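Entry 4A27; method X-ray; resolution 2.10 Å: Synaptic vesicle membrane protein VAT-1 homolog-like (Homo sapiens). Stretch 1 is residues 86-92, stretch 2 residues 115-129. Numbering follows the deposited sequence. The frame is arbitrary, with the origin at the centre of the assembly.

Stretch 1, residues 86-92: DRVMAFV
Stretch 2 (115-129) MSFSEAAAFPMNFVT

A short β-strand, R87 to F91, lies against two helical segments of the same chain. One begins at F117; the other includes 124-129 and continues later in the chain. The strand backbone is extended, with phi from -91° to -163° and psi from 130° to 163°. Its axis approaches that of helix 124-129 to 10.0 Å, with a signed crossing angle of -72°. The register is set by M89 and A120, whose CA atoms are 6.0 Å apart. Strand alternation supplies the first rule: R87 and M89 send their CA-to-CB bonds toward the helical stretch, V88 and A90 point away, and F91 sets off sideways before its ring comes nearer. Together the stretches bury 541 Å².

At the start of the strand the pairing is polar. R87 takes chi1 m (-60°), chi2 t (168°), chi3 p (74°) and chi4 -101°, which brings the guanidinium to the carbonyl that precedes the helix. Both terminal nitrogens donate to it: R87 NH2 to M115 O at 2.9 Å, 159° at the hydrogen, and R87 NH1 to M115 O at 3.2 Å, 140°. The oxygen sits near the guanidinium plane, where the N-H bonds point. The same group covers one face of the F117 ring, with R87 CZ 4.4 Å from the F117 ring centroid and 25° off its normal, a cation-pi contact. F117 presents that face with chi1 m (-68°) and chi2 -70°.

The helix start is held by its own cap. S116, with chi1 p (68°), turns its hydroxyl back to accept from the backbone, E119 N to S116 OG at 3.1 Å. A weak reciprocal bond runs from S116 N to E119 OE1 at 3.5 Å. Backbone bonds from A120 N to S116 O and A121 N to F117 O, both 3.1 Å, carry the first turn. Past A122 the chain bends through F123, phi/psi -87/-62, into P124, and F127 N to F123 O at 3.0 Å ties the next turn.

In the middle, small meets long. A120 offers just a methyl, and M89 meets it with its own first carbon, M89 CB to A120 CB at 4.2 Å. M89 then extends, chi1 p (64°), chi2 t (-172°), chi3 t (165°), carrying its sulfur and methyl along the helical stretch. M89 SD lies 4.0 Å from P124 CG, and M89 CE reaches 3.5 Å from F123 CD2. F123 uses chi1 t (-164°), chi2 78°.

F91 closes the far end. With chi1 m (-71°) and chi2 -76°, its ring tip packs on the second helix: F91 CZ is 3.6 Å from P124 CB, whose ring is C-gamma endo, and 4.4 Å from V128 CG2, where V128 is t (172°). M125, folded m, m, m (-74°, -74°, -84°), brings its sulfur to the F91 ring edge, F91 CE1 to M125 SD 3.7 Å.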

# COMPACT_ATOMS: atom_id res chain seq x y z
N ASP A 86 12.69 10.83 34.94
CA ASP A 86 12.26 11.09 33.57
C ASP A 86 10.77 10.70 33.40
O ASP A 86 10.33 9.69 33.91
CB ASP A 86 13.11 10.32 32.55
CG ASP A 86 14.47 10.99 32.26
OD1 ASP A 86 14.66 12.19 32.57
OD2 ASP A 86 15.34 10.30 31.69
N ARG A 87 10.02 11.56 32.76
CA ARG A 87 8.60 11.34 32.54
C ARG A 87 8.48 10.63 31.23
O ARG A 87 9.06 11.08 30.24
CB ARG A 87 7.87 12.67 32.53
CG ARG A 87 8.04 13.43 33.84
CD ARG A 87 7.59 14.86 33.76
NE ARG A 87 6.13 14.97 33.74
CZ ARG A 87 5.37 15.19 32.67
NH1 ARG A 87 5.88 15.32 31.45
NH2 ARG A 87 4.06 15.24 32.83
N VAL A 88 7.73 9.52 31.20
CA VAL A 88 7.69 8.67 30.01
C VAL A 88 6.31 8.11 29.70
O VAL A 88 5.41 8.10 30.55
CB VAL A 88 8.65 7.52 30.20
CG1 VAL A 88 10.06 8.08 30.32
CG2 VAL A 88 8.22 6.69 31.46
N MET A 89 6.16 7.65 28.47
CA MET A 89 5.02 6.83 28.08
C MET A 89 5.60 5.57 27.49
O MET A 89 6.75 5.55 27.05
CB MET A 89 4.13 7.57 27.08
CG MET A 89 4.79 7.89 25.75
SD MET A 89 3.79 8.96 24.66
CE MET A 89 5.06 9.44 23.46
N ALA A 90 4.81 4.50 27.46
CA ALA A 90 5.41 3.22 27.18
C ALA A 90 4.38 2.20 26.78
O ALA A 90 3.23 2.29 27.21
CB ALA A 90 6.20 2.70 28.42
N PHE A 91 4.80 1.29 25.91
CA PHE A 91 4.01 0.13 25.57
C PHE A 91 4.47 -0.97 26.51
O PHE A 91 5.65 -1.03 26.85
CB PHE A 91 4.27 -0.35 24.13
CG PHE A 91 3.74 0.56 23.06
CD1 PHE A 91 2.39 0.59 22.77
CD2 PHE A 91 4.60 1.35 22.29
CE1 PHE A 91 1.93 1.41 21.77
CE2 PHE A 91 4.12 2.17 21.29
CZ PHE A 91 2.81 2.18 21.02
N VAL A 92 3.59 -1.86 26.86
CA VAL A 92 4.00 -2.96 27.70
C VAL A 92 3.13 -4.14 27.35
O VAL A 92 1.95 -3.97 27.02
CB VAL A 92 3.96 -2.56 29.21
CG1 VAL A 92 2.61 -2.15 29.62
CG2 VAL A 92 4.45 -3.73 30.08
N MET A 115 3.37 17.95 28.29
CA MET A 115 2.41 16.88 28.14
C MET A 115 2.07 16.25 29.50
O MET A 115 2.94 15.76 30.19
CB MET A 115 2.96 15.84 27.15
CG MET A 115 1.97 14.73 26.83
SD MET A 115 2.65 13.47 25.71
CE MET A 115 2.51 14.42 24.19
N SER A 116 0.79 16.25 29.88
CA SER A 116 0.36 15.74 31.17
C SER A 116 0.39 14.21 31.09
O SER A 116 0.49 13.66 29.97
CB SER A 116 -1.08 16.16 31.45
OG SER A 116 -1.93 15.49 30.55
N PHE A 117 0.32 13.54 32.23
CA PHE A 117 0.37 12.06 32.24
C PHE A 117 -0.85 11.44 31.58
O PHE A 117 -0.74 10.40 30.92
CB PHE A 117 0.54 11.49 33.66
CG PHE A 117 1.87 11.79 34.27
CD1 PHE A 117 3.02 11.18 33.78
CD2 PHE A 117 1.99 12.72 35.29
CE1 PHE A 117 4.27 11.46 34.33
CE2 PHE A 117 3.23 13.03 35.82
CZ PHE A 117 4.37 12.39 35.34
N SER A 118 -2.02 12.06 31.77
CA SER A 118 -3.26 11.56 31.16
C SER A 118 -3.21 11.70 29.62
O SER A 118 -3.54 10.77 28.92
CB SER A 118 -4.51 12.25 31.74
OG SER A 118 -4.48 13.63 31.52
N GLU A 119 -2.77 12.83 29.09
CA GLU A 119 -2.53 12.94 27.64
C GLU A 119 -1.57 11.88 27.10
O GLU A 119 -1.77 11.36 25.99
CB GLU A 119 -1.90 14.28 27.30
CG GLU A 119 -2.85 15.36 26.93
CD GLU A 119 -2.12 16.63 26.47
OE1 GLU A 119 -1.22 17.12 27.19
OE2 GLU A 119 -2.45 17.14 25.40
N ALA A 120 -0.47 11.65 27.85
CA ALA A 120 0.59 10.76 27.43
C ALA A 120 0.12 9.31 27.32
O ALA A 120 0.54 8.61 26.40
CB ALA A 120 1.85 10.86 28.40
N ALA A 121 -0.76 8.88 28.23
CA ALA A 121 -1.31 7.52 28.20
C ALA A 121 -2.33 7.40 27.11
O ALA A 121 -2.81 6.32 26.84
CB ALA A 121 -1.99 7.16 29.55
N ALA A 122 -2.78 8.55 26.61
CA ALA A 122 -3.70 8.60 25.50
C ALA A 122 -3.03 8.63 24.15
O ALA A 122 -3.71 8.64 23.13
CB ALA A 122 -4.56 9.83 25.63
N PHE A 123 -1.71 8.80 24.16
CA PHE A 123 -0.94 9.17 22.96
C PHE A 123 -0.49 7.95 22.06
O PHE A 123 -0.93 7.84 20.92
CB PHE A 123 0.27 9.98 23.40
CG PHE A 123 0.93 10.74 22.32
CD1 PHE A 123 0.39 11.93 21.87
CD2 PHE A 123 2.10 10.27 21.74
CE1 PHE A 123 1.01 12.65 20.85
CE2 PHE A 123 2.74 11.01 20.72
CZ PHE A 123 2.18 12.20 20.29
N PRO A 124 0.33 7.01 22.60
CA PRO A 124 1.01 6.00 21.77
C PRO A 124 0.15 5.05 20.94
O PRO A 124 0.34 4.96 19.74
CB PRO A 124 1.82 5.16 22.78
CG PRO A 124 1.54 5.69 24.10
CD PRO A 124 0.43 6.67 24.03
N MET A 125 -0.79 4.34 21.54
CA MET A 125 -1.58 3.40 20.75
C MET A 125 -2.29 4.10 19.61
O MET A 125 -2.12 3.71 18.44
CB MET A 125 -2.59 2.64 21.62
CG MET A 125 -1.96 1.55 22.51
SD MET A 125 -1.46 0.07 21.58
CE MET A 125 -3.06 -0.76 21.57
N ASN A 126 -3.10 5.12 19.94
CA ASN A 126 -3.95 5.75 18.94
C ASN A 126 -3.14 6.47 17.88
O ASN A 126 -3.43 6.31 16.66
CB ASN A 126 -4.99 6.68 19.55
CG ASN A 126 -6.05 5.95 20.39
OD1 ASN A 126 -6.20 4.74 20.31
ND2 ASN A 126 -6.78 6.70 21.19
N PHE A 127 -2.16 7.26 18.28
CA PHE A 127 -1.46 8.08 17.31
C PHE A 127 -0.45 7.29 16.47
O PHE A 127 -0.29 7.57 15.27
CB PHE A 127 -0.84 9.33 17.92
CG PHE A 127 -1.84 10.43 18.15
CD1 PHE A 127 -2.69 10.40 19.26
CD2 PHE A 127 -1.97 11.47 17.23
CE1 PHE A 127 -3.67 11.39 19.44
CE2 PHE A 127 -2.94 12.48 17.41
CZ PHE A 127 -3.78 12.42 18.53
N VAL A 128 0.21 6.28 17.05
CA VAL A 128 1.12 5.47 16.26
C VAL A 128 0.28 4.67 15.25
O VAL A 128 0.66 4.53 14.10
CB VAL A 128 2.03 4.53 17.14
CG1 VAL A 128 2.80 3.60 16.29
CG2 VAL A 128 3.01 5.35 18.02
N THR A 129 -0.87 4.15 15.66
CA THR A 129 -1.70 3.38 14.73
C THR A 129 -2.08 4.25 13.53
O THR A 129 -1.95 3.86 12.38
CB THR A 129 -2.95 2.85 15.46
OG1 THR A 129 -2.52 1.93 16.46
CG2 THR A 129 -3.95 2.17 14.52